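Local coordinates for protein LEOA (Escherichia coli, PDB 4AUR) that probably hydrolyses GTP as a bacterial member of the dynamin family, in enterotoxigenic strains of the species, at residues 8-13 with 264-269; 54-59 with 102-107; 138-143 with 258-263. One frame throughout, in Å; residues are numbered along the deposited sequence.

The contacts lie at one end of an elongated chain, where the GTPase domain meets flanking helices. Contact 2 pairs strands 54-60 and 104-108; contact 3 sets the start of strand 140-146, on the other edge of 54-60, against helix 250-273, the centres about 10 Å apart. Probable backbone bonds between Ala57, Leu59 and Phe142 join them, as does Leu54 CD1 on Leu261 CD2 (3.6 Å). Contact 1 packs the same helix against helix 3-30; its centre lies about 11 Å from contact 3, touched through Glu10, and about 15 Å from contact 2. Strand 54-60 runs into a probable P-loop, so the C-terminal end of contact 2, at Leu58, adjoins the likely nucleotide site.

Contact 1 of 3, residues 8-13 with 264-269; sequences SIEKQA and NVPEVL
Val265 brings CG1 to within 3.6 Å of Glu10 CB. Its CG1 lies anti to the backbone N (chi1 163°), and the side chain also touches Phe7 of helix 3-30 and His139 of the GTPase domain. Pro266 follows; its nitrogen has no bond to the preceding turn, and helix 250-273 is kinked there. The ring meets a carboxylate rather than a hydrocarbon: Glu10 bends at chi2 (-48°), which turns CD out of the line of the chain, and OE1 beyond it lies 3.7 Å from Pro266 CG. One turn beyond Val265, Leu269 crosses Lys11 at about a right angle. Its CD1 lies 4.0 Å from Lys11 CA and 4.1 Å from Lys11 CG, while Ala14 and Ile49 also touch the leucine. The lysine's NZ makes weak hydrogen bonds to the carbonyls of Glu50 and Asp52. No hydrogen bond joins the two segments, whose axes approach to 8.9 Å at a crossing angle of -52°. One helix preceding and one following the strands of the central sheet in sequence thus pack together, an arrangement consistent with the helical neck, or bundle signalling element, of dynamin-family proteins.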
ATOM      1  N   SER A   8     -27.240  27.199  -1.063  1.00 32.34           N
ATOM      2  CA  SER A   8     -28.009  26.051  -0.615  1.00 34.67           C
ATOM      3  C   SER A   8     -27.346  24.743  -1.056  1.00 32.56           C
ATOM      4  O   SER A   8     -27.326  23.793  -0.284  1.00 30.97           O
ATOM      5  CB  SER A   8     -29.416  26.133  -1.169  1.00 34.78           C
ATOM      6  OG  SER A   8     -29.334  25.920  -2.553  1.00 38.02           O
ATOM      7  N   ILE A   9     -26.816  24.725  -2.287  1.00 31.47           N
ATOM      8  CA  ILE A   9     -26.060  23.594  -2.842  1.00 33.13           C
ATOM      9  C   ILE A   9     -24.749  23.348  -2.121  1.00 33.26           C
ATOM     10  O   ILE A   9     -24.403  22.200  -1.822  1.00 38.02           O
ATOM     11  CB  ILE A   9     -25.683  23.807  -4.330  1.00 34.46           C
ATOM     12  CG1 ILE A   9     -26.887  23.612  -5.237  1.00 36.57           C
ATOM     13  CG2 ILE A   9     -24.588  22.837  -4.786  1.00 35.00           C
ATOM     14  CD1 ILE A   9     -26.703  24.217  -6.623  1.00 38.26           C
ATOM     15  N   GLU A  10     -23.980  24.408  -1.898  1.00 32.37           N
ATOM     16  CA  GLU A  10     -22.722  24.262  -1.172  1.00 30.27           C
ATOM     17  C   GLU A  10     -22.992  23.867   0.262  1.00 27.55           C
ATOM     18  O   GLU A  10     -22.257  23.061   0.797  1.00 27.47           O
ATOM     19  CB  GLU A  10     -21.837  25.500  -1.280  1.00 29.77           C
ATOM     20  CG  GLU A  10     -21.252  25.687  -2.676  1.00 31.73           C
ATOM     21  CD  GLU A  10     -20.624  24.416  -3.279  1.00 35.55           C
ATOM     22  OE1 GLU A  10     -19.865  23.688  -2.582  1.00 37.69           O
ATOM     23  OE2 GLU A  10     -20.880  24.140  -4.476  1.00 39.43           O
ATOM     24  N   LYS A  11     -24.064  24.368   0.860  1.00 25.20           N
ATOM     25  CA  LYS A  11     -24.471  23.879   2.173  1.00 25.62           C
ATOM     26  C   LYS A  11     -24.673  22.385   2.158  1.00 25.66           C
ATOM     27  O   LYS A  11     -24.135  21.679   3.000  1.00 26.13           O
ATOM     28  CB  LYS A  11     -25.754  24.520   2.663  1.00 25.78           C
ATOM     29  CG  LYS A  11     -25.885  24.509   4.166  1.00 25.92           C
ATOM     30  CD  LYS A  11     -26.924  25.497   4.652  1.00 26.59           C
ATOM     31  CE  LYS A  11     -28.197  24.813   5.094  1.00 27.27           C
ATOM     32  NZ  LYS A  11     -29.339  25.733   4.878  1.00 29.58           N
ATOM     33  N   GLN A  12     -25.427  21.885   1.202  1.00 25.93           N
ATOM     34  CA  GLN A  12     -25.671  20.452   1.165  1.00 28.52           C
ATOM     35  C   GLN A  12     -24.376  19.684   0.920  1.00 28.40           C
ATOM     36  O   GLN A  12     -24.129  18.668   1.560  1.00 30.18           O
ATOM     37  CB  GLN A  12     -26.713  20.083   0.101  1.00 30.44           C
ATOM     38  CG  GLN A  12     -27.526  18.825   0.411  1.00 32.52           C
ATOM     39  CD  GLN A  12     -28.277  18.870   1.759  1.00 33.80           C
ATOM     40  OE1 GLN A  12     -28.635  17.812   2.329  1.00 30.80           O
ATOM     41  NE2 GLN A  12     -28.520  20.094   2.275  1.00 32.67           N
ATOM     42  N   ALA A  13     -23.531  20.156   0.016  1.00 26.51           N
ATOM     43  CA  ALA A  13     -22.305  19.416  -0.233  1.00 25.82           C
ATOM     44  C   ALA A  13     -21.509  19.248   1.044  1.00 24.36           C
ATOM     45  O   ALA A  13     -20.960  18.198   1.287  1.00 27.32           O
ATOM     46  CB  ALA A  13     -21.460  20.082  -1.296  1.00 25.81           C
ATOM     47  N   ASN A 264     -15.587  28.808  -1.022  1.00 33.59           N
ATOM     48  CA  ASN A 264     -15.390  29.304   0.326  1.00 31.23           C
ATOM     49  C   ASN A 264     -16.507  28.910   1.307  1.00 31.03           C
ATOM     50  O   ASN A 264     -16.302  28.935   2.524  1.00 31.93           O
ATOM     51  CB  ASN A 264     -15.212  30.826   0.257  1.00 30.73           C
ATOM     52  CG  ASN A 264     -15.054  31.479   1.619  1.00 30.18           C
ATOM     53  OD1 ASN A 264     -15.812  32.383   1.963  1.00 29.73           O
ATOM     54  ND2 ASN A 264     -14.066  31.043   2.392  1.00 30.49           N
ATOM     55  N   VAL A 265     -17.678  28.538   0.803  1.00 28.33           N
ATOM     56  CA  VAL A 265     -18.781  28.209   1.691  1.00 26.74           C
ATOM     57  C   VAL A 265     -18.494  26.973   2.541  1.00 26.87           C
ATOM     58  O   VAL A 265     -18.730  26.994   3.748  1.00 27.76           O
ATOM     59  CB  VAL A 265     -20.102  28.067   0.920  1.00 27.23           C
ATOM     60  CG1 VAL A 265     -21.150  27.332   1.759  1.00 26.33           C
ATOM     61  CG2 VAL A 265     -20.592  29.451   0.488  1.00 26.61           C
ATOM     62  N   PRO A 266     -17.989  25.890   1.937  1.00 27.21           N
ATOM     63  CA  PRO A 266     -17.642  24.761   2.796  1.00 27.17           C
ATOM     64  C   PRO A 266     -16.554  25.087   3.820  1.00 27.56           C
ATOM     65  O   PRO A 266     -16.679  24.678   4.961  1.00 25.59           O
ATOM     66  CB  PRO A 266     -17.148  23.693   1.807  1.00 27.07           C
ATOM     67  CG  PRO A 266     -17.813  24.024   0.535  1.00 27.92           C
ATOM     68  CD  PRO A 266     -17.892  25.531   0.509  1.00 28.72           C
ATOM     69  N   GLU A 267     -15.502  25.813   3.431  1.00 28.75           N
ATOM     70  CA  GLU A 267     -14.463  26.151   4.405  1.00 31.40           C
ATOM     71  C   GLU A 267     -15.119  26.945   5.544  1.00 27.87           C
ATOM     72  O   GLU A 267     -14.911  26.646   6.695  1.00 25.75           O
ATOM     73  CB  GLU A 267     -13.258  26.911   3.786  1.00 37.23           C
ATOM     74  CG  GLU A 267     -11.873  26.260   4.028  1.00 42.41           C
ATOM     75  CD  GLU A 267     -10.964  26.991   5.039  1.00 48.58           C
ATOM     76  OE1 GLU A 267     -10.937  28.250   5.025  1.00 52.91           O
ATOM     77  OE2 GLU A 267     -10.249  26.311   5.839  1.00 49.39           O
ATOM     78  N   VAL A 268     -15.959  27.919   5.233  1.00 26.70           N
ATOM     79  CA  VAL A 268     -16.541  28.709   6.299  1.00 25.03           C
ATOM     80  C   VAL A 268     -17.353  27.830   7.211  1.00 24.39           C
ATOM     81  O   VAL A 268     -17.197  27.914   8.408  1.00 24.83           O
ATOM     82  CB  VAL A 268     -17.379  29.891   5.808  1.00 24.71           C
ATOM     83  CG1 VAL A 268     -18.196  30.460   6.969  1.00 25.41           C
ATOM     84  CG2 VAL A 268     -16.473  30.963   5.229  1.00 23.79           C
ATOM     85  N   LEU A 269     -18.207  26.982   6.656  1.00 25.11           N
ATOM     86  CA  LEU A 269     -19.021  26.099   7.488  1.00 25.27           C
ATOM     87  C   LEU A 269     -18.164  25.124   8.316  1.00 25.88           C
ATOM     88  O   LEU A 269     -18.410  24.962   9.506  1.00 27.34           O
ATOM     89  CB  LEU A 269     -20.063  25.346   6.641  1.00 26.34           C
ATOM     90  CG  LEU A 269     -21.173  26.147   5.943  1.00 26.67           C
ATOM     91  CD1 LEU A 269     -21.894  25.356   4.869  1.00 26.79           C
ATOM     92  CD2 LEU A 269     -22.199  26.635   6.934  1.00 26.99           C
TER

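Contact 2 of 3, residues 54-59 with 102-107; sequences LRIALL and DQCEIV
Arg55 and Glu105 face each other across two parallel strands in a salt bridge that uses two nitrogens of the arginine and one oxygen of the glutamate. Glu105 OE1 accepts from Arg55 NE at 2.6 Å and from Arg55 NH2 at 2.8 Å, both donors reaching it from the same face of the carboxylate. The guanidinium and carboxylate planes are only 12° apart, and the acid sits at the guanidinium edge. Arg55 bends at chi3 (-74°), which turns NE out of the line of the chain. Arg55 NH1 is weakly bonded to the carbonyl of Tyr134, while Glu105 OE2 has a long, weak ion pair with Lys96.

The backbone bonds follow the parallel pattern. Glu105 N gives to Leu54 O at 2.9 Å, and Glu105 O takes Ile56 N at 3.0 Å. Ile56 O in turn accepts Val107 N at 2.9 Å, and Leu58 N reaches Val107 O at 3.0 Å. The alternate residues Arg55, Ala57 and Leu59 bond instead to the chain at 139-144, so strand 54-60 is paired along both edges. Beside the salt bridge, Val107 CG1 packs on Arg55 CD and Val107 CG2 lies 3.5 Å from Ala57 CB. The other sheet face carries Ile56, whose CD1 touches Cys104 SG at 4.1 Å, and Leu58, whose CB touches Ile106 CG2. The buried arginine's charge is probably balanced largely by Glu105, and the two bonds to one oxygen would limit rotation of the guanidinium and keep it nearly coplanar with the carboxylate.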
ATOM      1  N   LEU A  54     -26.829  32.332   3.990  1.00 27.31           N
ATOM      2  CA  LEU A  54     -25.846  33.169   3.307  1.00 25.97           C
ATOM      3  C   LEU A  54     -25.626  34.515   3.979  1.00 25.75           C
ATOM      4  O   LEU A  54     -26.566  35.226   4.258  1.00 26.94           O
ATOM      5  CB  LEU A  54     -26.272  33.428   1.870  1.00 25.58           C
ATOM      6  CG  LEU A  54     -25.342  34.312   1.050  1.00 25.67           C
ATOM      7  CD1 LEU A  54     -23.925  33.779   0.995  1.00 25.94           C
ATOM      8  CD2 LEU A  54     -25.873  34.403  -0.359  1.00 27.70           C
ATOM      9  N   ARG A  55     -24.368  34.876   4.187  1.00 25.96           N
ATOM     10  CA  ARG A  55     -23.993  36.103   4.863  1.00 26.24           C
ATOM     11  C   ARG A  55     -22.967  36.854   4.042  1.00 27.85           C
ATOM     12  O   ARG A  55     -21.953  36.293   3.643  1.00 27.18           O
ATOM     13  CB  ARG A  55     -23.408  35.811   6.236  1.00 25.94           C
ATOM     14  CG  ARG A  55     -22.990  37.063   6.974  1.00 25.65           C
ATOM     15  CD  ARG A  55     -22.264  36.733   8.254  1.00 24.79           C
ATOM     16  NE  ARG A  55     -23.194  36.256   9.252  1.00 25.27           N
ATOM     17  CZ  ARG A  55     -22.842  35.656  10.377  1.00 25.70           C
ATOM     18  NH1 ARG A  55     -21.562  35.454  10.662  1.00 26.35           N
ATOM     19  NH2 ARG A  55     -23.784  35.250  11.221  1.00 25.59           N
ATOM     20  N   ILE A  56     -23.239  38.135   3.810  1.00 30.17           N
ATOM     21  CA  ILE A  56     -22.351  38.999   3.050  1.00 31.24           C
ATOM     22  C   ILE A  56     -21.938  40.145   3.951  1.00 30.75           C
ATOM     23  O   ILE A  56     -22.781  40.785   4.577  1.00 32.58           O
ATOM     24  CB  ILE A  56     -23.047  39.593   1.817  1.00 31.95           C
ATOM     25  CG1 ILE A  56     -23.850  38.535   1.096  1.00 33.53           C
ATOM     26  CG2 ILE A  56     -22.040  40.168   0.838  1.00 34.10           C
ATOM     27  CD1 ILE A  56     -25.309  38.526   1.505  1.00 35.54           C
ATOM     28  N   ALA A  57     -20.647  40.409   4.031  1.00 30.52           N
ATOM     29  CA  ALA A  57     -20.193  41.603   4.704  1.00 30.60           C
ATOM     30  C   ALA A  57     -20.044  42.666   3.647  1.00 31.93           C
ATOM     31  O   ALA A  57     -19.269  42.527   2.687  1.00 32.15           O
ATOM     32  CB  ALA A  57     -18.885  41.362   5.409  1.00 31.25           C
ATOM     33  N   LEU A  58     -20.825  43.721   3.804  1.00 32.48           N
ATOM     34  CA  LEU A  58     -20.793  44.825   2.881  1.00 32.55           C
ATOM     35  C   LEU A  58     -19.939  45.934   3.453  1.00 30.62           C
ATOM     36  O   LEU A  58     -20.363  46.667   4.341  1.00 27.34           O
ATOM     37  CB  LEU A  58     -22.204  45.324   2.634  1.00 34.48           C
ATOM     38  CG  LEU A  58     -22.297  46.193   1.391  1.00 34.88           C
ATOM     39  CD1 LEU A  58     -21.949  45.387   0.152  1.00 34.49           C
ATOM     40  CD2 LEU A  58     -23.677  46.814   1.285  1.00 37.51           C
ATOM     41  N   LEU A  59     -18.733  46.044   2.915  1.00 31.26           N
ATOM     42  CA  LEU A  59     -17.719  46.986   3.407  1.00 32.57           C
ATOM     43  C   LEU A  59     -17.438  48.108   2.414  1.00 33.60           C
ATOM     44  O   LEU A  59     -17.446  47.887   1.200  1.00 33.77           O
ATOM     45  CB  LEU A  59     -16.411  46.243   3.680  1.00 30.41           C
ATOM     46  CG  LEU A  59     -16.541  45.123   4.687  1.00 28.72           C
ATOM     47  CD1 LEU A  59     -15.164  44.556   4.934  1.00 29.31           C
ATOM     48  CD2 LEU A  59     -17.150  45.664   5.962  1.00 28.29           C
ATOM     49  N   ASP A 102     -34.574  33.204  -0.529  1.00 45.24           N
ATOM     50  CA  ASP A 102     -34.155  32.610   0.716  1.00 45.13           C
ATOM     51  C   ASP A 102     -33.745  33.736   1.635  1.00 43.97           C
ATOM     52  O   ASP A 102     -33.750  34.898   1.227  1.00 43.46           O
ATOM     53  CB  ASP A 102     -32.994  31.641   0.485  1.00 47.34           C
ATOM     54  CG  ASP A 102     -33.077  30.402   1.367  1.00 50.78           C
ATOM     55  OD1 ASP A 102     -33.586  30.495   2.520  1.00 46.68           O
ATOM     56  OD2 ASP A 102     -32.637  29.324   0.883  1.00 54.91           O
ATOM     57  N   GLN A 103     -33.414  33.395   2.878  1.00 42.96           N
ATOM     58  CA  GLN A 103     -32.928  34.371   3.836  1.00 43.42           C
ATOM     59  C   GLN A 103     -31.454  34.668   3.583  1.00 40.24           C
ATOM     60  O   GLN A 103     -30.744  33.859   2.996  1.00 37.30           O
ATOM     61  CB  GLN A 103     -33.087  33.835   5.254  1.00 48.31           C
ATOM     62  CG  GLN A 103     -34.527  33.662   5.690  1.00 52.84           C
ATOM     63  CD  GLN A 103     -34.686  32.666   6.831  1.00 57.40           C
ATOM     64  OE1 GLN A 103     -34.048  31.607   6.843  1.00 55.99           O
ATOM     65  NE2 GLN A 103     -35.560  32.992   7.792  1.00 57.37           N
ATOM     66  N   CYS A 104     -30.995  35.835   4.012  1.00 36.59           N
ATOM     67  CA  CYS A 104     -29.564  36.089   4.076  1.00 36.62           C
ATOM     68  C   CYS A 104     -29.320  37.214   5.013  1.00 34.05           C
ATOM     69  O   CYS A 104     -30.185  38.017   5.217  1.00 40.34           O
ATOM     70  CB  CYS A 104     -28.949  36.415   2.703  1.00 37.21           C
ATOM     71  SG  CYS A 104     -29.340  38.041   1.989  0.92 41.20           S
ATOM     72  N   GLU A 105     -28.125  37.256   5.570  1.00 32.39           N
ATOM     73  CA  GLU A 105     -27.719  38.257   6.522  1.00 30.60           C
ATOM     74  C   GLU A 105     -26.765  39.235   5.827  1.00 30.55           C
ATOM     75  O   GLU A 105     -25.956  38.852   4.976  1.00 28.82           O
ATOM     76  CB  GLU A 105     -26.981  37.589   7.684  1.00 31.45           C
ATOM     77  CG  GLU A 105     -27.760  36.536   8.457  1.00 31.87           C
ATOM     78  CD  GLU A 105     -26.893  35.798   9.472  1.00 33.74           C
ATOM     79  OE1 GLU A 105     -25.691  35.592   9.202  1.00 36.42           O
ATOM     80  OE2 GLU A 105     -27.394  35.415  10.553  1.00 35.35           O
ATOM     81  N   ILE A 106     -26.846  40.503   6.188  1.00 31.18           N
ATOM     82  CA  ILE A 106     -25.962  41.501   5.609  1.00 31.88           C
ATOM     83  C   ILE A 106     -25.332  42.166   6.781  1.00 31.64           C
ATOM     84  O   ILE A 106     -26.012  42.809   7.547  1.00 34.28           O
ATOM     85  CB  ILE A 106     -26.735  42.498   4.724  1.00 33.16           C
ATOM     86  CG1 ILE A 106     -27.238  41.758   3.480  1.00 33.84           C
ATOM     87  CG2 ILE A 106     -25.840  43.655   4.306  1.00 33.28           C
ATOM     88  CD1 ILE A 106     -28.317  42.458   2.700  1.00 35.38           C
ATOM     89  N   VAL A 107     -24.037  41.958   6.963  1.00 32.79           N
ATOM     90  CA  VAL A 107     -23.347  42.488   8.139  1.00 32.64           C
ATOM     91  C   VAL A 107     -22.523  43.670   7.706  1.00 32.52           C
ATOM     92  O   VAL A 107     -22.068  43.706   6.576  1.00 33.97           O
ATOM     93  CB  VAL A 107     -22.434  41.443   8.799  1.00 30.78           C
ATOM     94  CG1 VAL A 107     -23.262  40.306   9.336  1.00 31.69           C
ATOM     95  CG2 VAL A 107     -21.407  40.894   7.826  1.00 32.52           C
TER

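Contact 3 of 3, residues 138-143 with 258-263; sequences AHLIFY and TEILKT
Glu259 O accepts the hydroxyl of Thr263 OG1 at 2.7 Å, nearly in line with the carbonyl, and takes a weak bond from Thr263 N as well; this tie lies within helix 250-273, from which the side chains of Ile260 and Leu261 reach the beginning of strand 140-146. The strand belongs to the central sheet of the P-loop GTPase fold, and the helix packs at the N-terminal end of this strand.

No hydrogen bond crosses the contact, which is apolar and buried. Leu140 does most of the work, each of its two methyls meeting a different helix residue. CD2 lies 3.9 Å from Ile260 CG2, the two side chains set obliquely. CD1 goes to Leu261, 4.1 Å from its CG, and here the side chains stand at about a right angle. In Leu261, chi1 -73° swings CG to the side remote from the carbonyl carbon, where it meets that methyl.

One residue earlier, His139 presents its backbone and CB rather than its ring. Its CB touches Leu261 CD2 at 4.2 Å, while the imidazole turns off from helix 250-273 and meets the ring of Phe7, of helix 3-30, edge-to-face. The packing spreads to the neighbouring strands: Leu140 and Ile260 both touch Ile173 of strand 172-177, and Leu261 reaches Leu54 on the other side. Besides the leucine methyl, the isoleucine's branch methyl has a second partner in a carbonyl oxygen: Ile260 CG2 lies 3.8 Å from His139 O.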
ATOM      1  N   ALA A 138     -18.512  35.107   7.558  1.00 24.04           N
ATOM      2  CA  ALA A 138     -19.281  35.448   6.390  1.00 23.94           C
ATOM      3  C   ALA A 138     -18.726  34.722   5.169  1.00 25.38           C
ATOM      4  O   ALA A 138     -17.541  34.404   5.097  1.00 25.08           O
ATOM      5  CB  ALA A 138     -19.243  36.934   6.160  1.00 24.22           C
ATOM      6  N   HIS A 139     -19.589  34.480   4.192  1.00 25.39           N
ATOM      7  CA  HIS A 139     -19.235  33.661   3.064  1.00 24.47           C
ATOM      8  C   HIS A 139     -18.737  34.525   1.926  1.00 25.88           C
ATOM      9  O   HIS A 139     -18.059  34.044   1.015  1.00 26.98           O
ATOM     10  CB  HIS A 139     -20.436  32.871   2.628  1.00 23.92           C
ATOM     11  CG  HIS A 139     -21.151  32.208   3.755  1.00 24.50           C
ATOM     12  ND1 HIS A 139     -20.976  30.880   4.063  1.00 25.26           N
ATOM     13  CD2 HIS A 139     -22.064  32.678   4.634  1.00 24.79           C
ATOM     14  CE1 HIS A 139     -21.740  30.563   5.094  1.00 25.53           C
ATOM     15  NE2 HIS A 139     -22.413  31.637   5.458  1.00 24.94           N
ATOM     16  N   LEU A 140     -19.068  35.805   1.985  1.00 25.90           N
ATOM     17  CA  LEU A 140     -18.709  36.739   0.937  1.00 26.62           C
ATOM     18  C   LEU A 140     -18.449  38.100   1.557  1.00 25.23           C
ATOM     19  O   LEU A 140     -19.145  38.497   2.482  1.00 26.05           O
ATOM     20  CB  LEU A 140     -19.866  36.864  -0.047  1.00 27.52           C
ATOM     21  CG  LEU A 140     -19.789  36.159  -1.377  1.00 27.93           C
ATOM     22  CD1 LEU A 140     -21.028  36.465  -2.203  1.00 28.50           C
ATOM     23  CD2 LEU A 140     -18.560  36.655  -2.100  1.00 30.36           C
ATOM     24  N   ILE A 141     -17.470  38.817   1.033  1.00 24.66           N
ATOM     25  CA  ILE A 141     -17.149  40.149   1.528  1.00 24.76           C
ATOM     26  C   ILE A 141     -17.015  41.075   0.343  1.00 24.71           C
ATOM     27  O   ILE A 141     -16.234  40.827  -0.544  1.00 25.05           O
ATOM     28  CB  ILE A 141     -15.841  40.129   2.341  1.00 23.61           C
ATOM     29  CG1 ILE A 141     -15.965  39.157   3.509  1.00 21.55           C
ATOM     30  CG2 ILE A 141     -15.487  41.525   2.840  1.00 24.08           C
ATOM     31  CD1 ILE A 141     -14.822  39.229   4.484  1.00 20.98           C
ATOM     32  N   PHE A 142     -17.799  42.135   0.319  1.00 28.24           N
ATOM     33  CA  PHE A 142     -17.713  43.113  -0.765  1.00 30.82           C
ATOM     34  C   PHE A 142     -17.102  44.345  -0.198  1.00 28.92           C
ATOM     35  O   PHE A 142     -17.675  44.968   0.667  1.00 30.04           O
ATOM     36  CB  PHE A 142     -19.084  43.501  -1.319  1.00 32.77           C
ATOM     37  CG  PHE A 142     -19.836  42.380  -1.979  1.00 35.34           C
ATOM     38  CD1 PHE A 142     -19.185  41.275  -2.510  1.00 35.75           C
ATOM     39  CD2 PHE A 142     -21.225  42.466  -2.112  1.00 37.51           C
ATOM     40  CE1 PHE A 142     -19.911  40.268  -3.138  1.00 37.02           C
ATOM     41  CE2 PHE A 142     -21.947  41.467  -2.741  1.00 36.61           C
ATOM     42  CZ  PHE A 142     -21.291  40.365  -3.243  1.00 36.47           C
ATOM     43  N   TYR A 143     -15.930  44.688  -0.677  1.00 30.34           N
ATOM     44  CA  TYR A 143     -15.327  45.951  -0.313  1.00 30.46           C
ATOM     45  C   TYR A 143     -15.553  46.881  -1.485  1.00 30.24           C
ATOM     46  O   TYR A 143     -14.916  46.737  -2.522  1.00 29.46           O
ATOM     47  CB  TYR A 143     -13.838  45.777  -0.025  1.00 29.77           C
ATOM     48  CG  TYR A 143     -13.335  46.808   0.912  1.00 30.25           C
ATOM     49  CD1 TYR A 143     -13.215  48.129   0.510  1.00 30.77           C
ATOM     50  CD2 TYR A 143     -13.039  46.491   2.216  1.00 30.40           C
ATOM     51  CE1 TYR A 143     -12.792  49.100   1.373  1.00 30.50           C
ATOM     52  CE2 TYR A 143     -12.608  47.458   3.087  1.00 32.41           C
ATOM     53  CZ  TYR A 143     -12.483  48.758   2.652  1.00 32.07           C
ATOM     54  OH  TYR A 143     -12.061  49.721   3.513  1.00 36.65           O
ATOM     55  N   THR A 258     -20.186  34.054  -7.309  1.00 33.32           N
ATOM     56  CA  THR A 258     -20.636  32.690  -7.412  1.00 33.33           C
ATOM     57  C   THR A 258     -19.492  31.700  -7.311  1.00 32.34           C
ATOM     58  O   THR A 258     -19.678  30.639  -6.752  1.00 33.53           O
ATOM     59  CB  THR A 258     -21.475  32.509  -8.684  1.00 34.42           C
ATOM     60  OG1 THR A 258     -22.798  32.972  -8.394  1.00 32.62           O
ATOM     61  CG2 THR A 258     -21.512  31.041  -9.145  1.00 35.46           C
ATOM     62  N   GLU A 259     -18.320  32.050  -7.823  1.00 32.16           N
ATOM     63  CA  GLU A 259     -17.149  31.179  -7.737  1.00 32.64           C
ATOM     64  C   GLU A 259     -16.534  31.125  -6.348  1.00 30.78           C
ATOM     65  O   GLU A 259     -15.776  30.213  -6.046  1.00 30.85           O
ATOM     66  CB  GLU A 259     -16.058  31.645  -8.715  1.00 36.12           C
ATOM     67  CG  GLU A 259     -16.345  31.324 -10.166  1.00 40.95           C
ATOM     68  CD  GLU A 259     -16.424  29.828 -10.421  1.00 45.40           C
ATOM     69  OE1 GLU A 259     -15.441  29.124 -10.071  1.00 49.00           O
ATOM     70  OE2 GLU A 259     -17.465  29.364 -10.955  1.00 44.15           O
ATOM     71  N   ILE A 260     -16.801  32.131  -5.529  1.00 28.99           N
ATOM     72  CA  ILE A 260     -16.174  32.227  -4.228  1.00 28.44           C
ATOM     73  C   ILE A 260     -17.005  31.375  -3.335  1.00 28.80           C
ATOM     74  O   ILE A 260     -16.497  30.576  -2.572  1.00 30.73           O
ATOM     75  CB  ILE A 260     -16.168  33.670  -3.698  1.00 28.30           C
ATOM     76  CG1 ILE A 260     -14.987  34.438  -4.280  1.00 27.98           C
ATOM     77  CG2 ILE A 260     -16.080  33.705  -2.179  1.00 28.03           C
ATOM     78  CD1 ILE A 260     -15.121  35.934  -4.125  1.00 28.11           C
ATOM     79  N   LEU A 261     -18.305  31.581  -3.435  1.00 29.33           N
ATOM     80  CA  LEU A 261     -19.262  30.770  -2.750  1.00 29.50           C
ATOM     81  C   LEU A 261     -18.964  29.316  -2.969  1.00 31.09           C
ATOM     82  O   LEU A 261     -18.996  28.523  -2.029  1.00 32.13           O
ATOM     83  CB  LEU A 261     -20.634  31.061  -3.292  1.00 29.46           C
ATOM     84  CG  LEU A 261     -21.200  32.402  -2.875  1.00 29.89           C
ATOM     85  CD1 LEU A 261     -22.420  32.693  -3.732  1.00 30.15           C
ATOM     86  CD2 LEU A 261     -21.550  32.420  -1.398  1.00 30.64           C
ATOM     87  N   LYS A 262     -18.660  28.985  -4.219  1.00 33.27           N
ATOM     88  CA  LYS A 262     -18.435  27.612  -4.665  1.00 34.67           C
ATOM     89  C   LYS A 262     -17.336  27.000  -3.845  1.00 36.58           C
ATOM     90  O   LYS A 262     -17.441  25.857  -3.431  1.00 40.98           O
ATOM     91  CB  LYS A 262     -18.061  27.619  -6.142  1.00 37.15           C
ATOM     92  CG  LYS A 262     -18.273  26.315  -6.853  1.00 40.62           C
ATOM     93  CD  LYS A 262     -18.057  26.453  -8.359  1.00 43.51           C
ATOM     94  CE  LYS A 262     -19.361  26.427  -9.151  1.00 47.90           C
ATOM     95  NZ  LYS A 262     -19.269  25.544 -10.362  1.00 50.43           N
ATOM     96  N   THR A 263     -16.307  27.802  -3.571  1.00 36.57           N
ATOM     97  CA  THR A 263     -15.109  27.356  -2.898  1.00 37.07           C
ATOM     98  C   THR A 263     -15.116  27.634  -1.404  1.00 36.24           C
ATOM     99  O   THR A 263     -14.680  26.811  -0.615  1.00 38.08           O
ATOM    100  CB  THR A 263     -13.872  28.090  -3.438  1.00 39.96           C
ATOM    101  OG1 THR A 263     -14.077  28.491  -4.800  1.00 38.15           O
ATOM    102  CG2 THR A 263     -12.653  27.175  -3.340  1.00 42.95           C
TER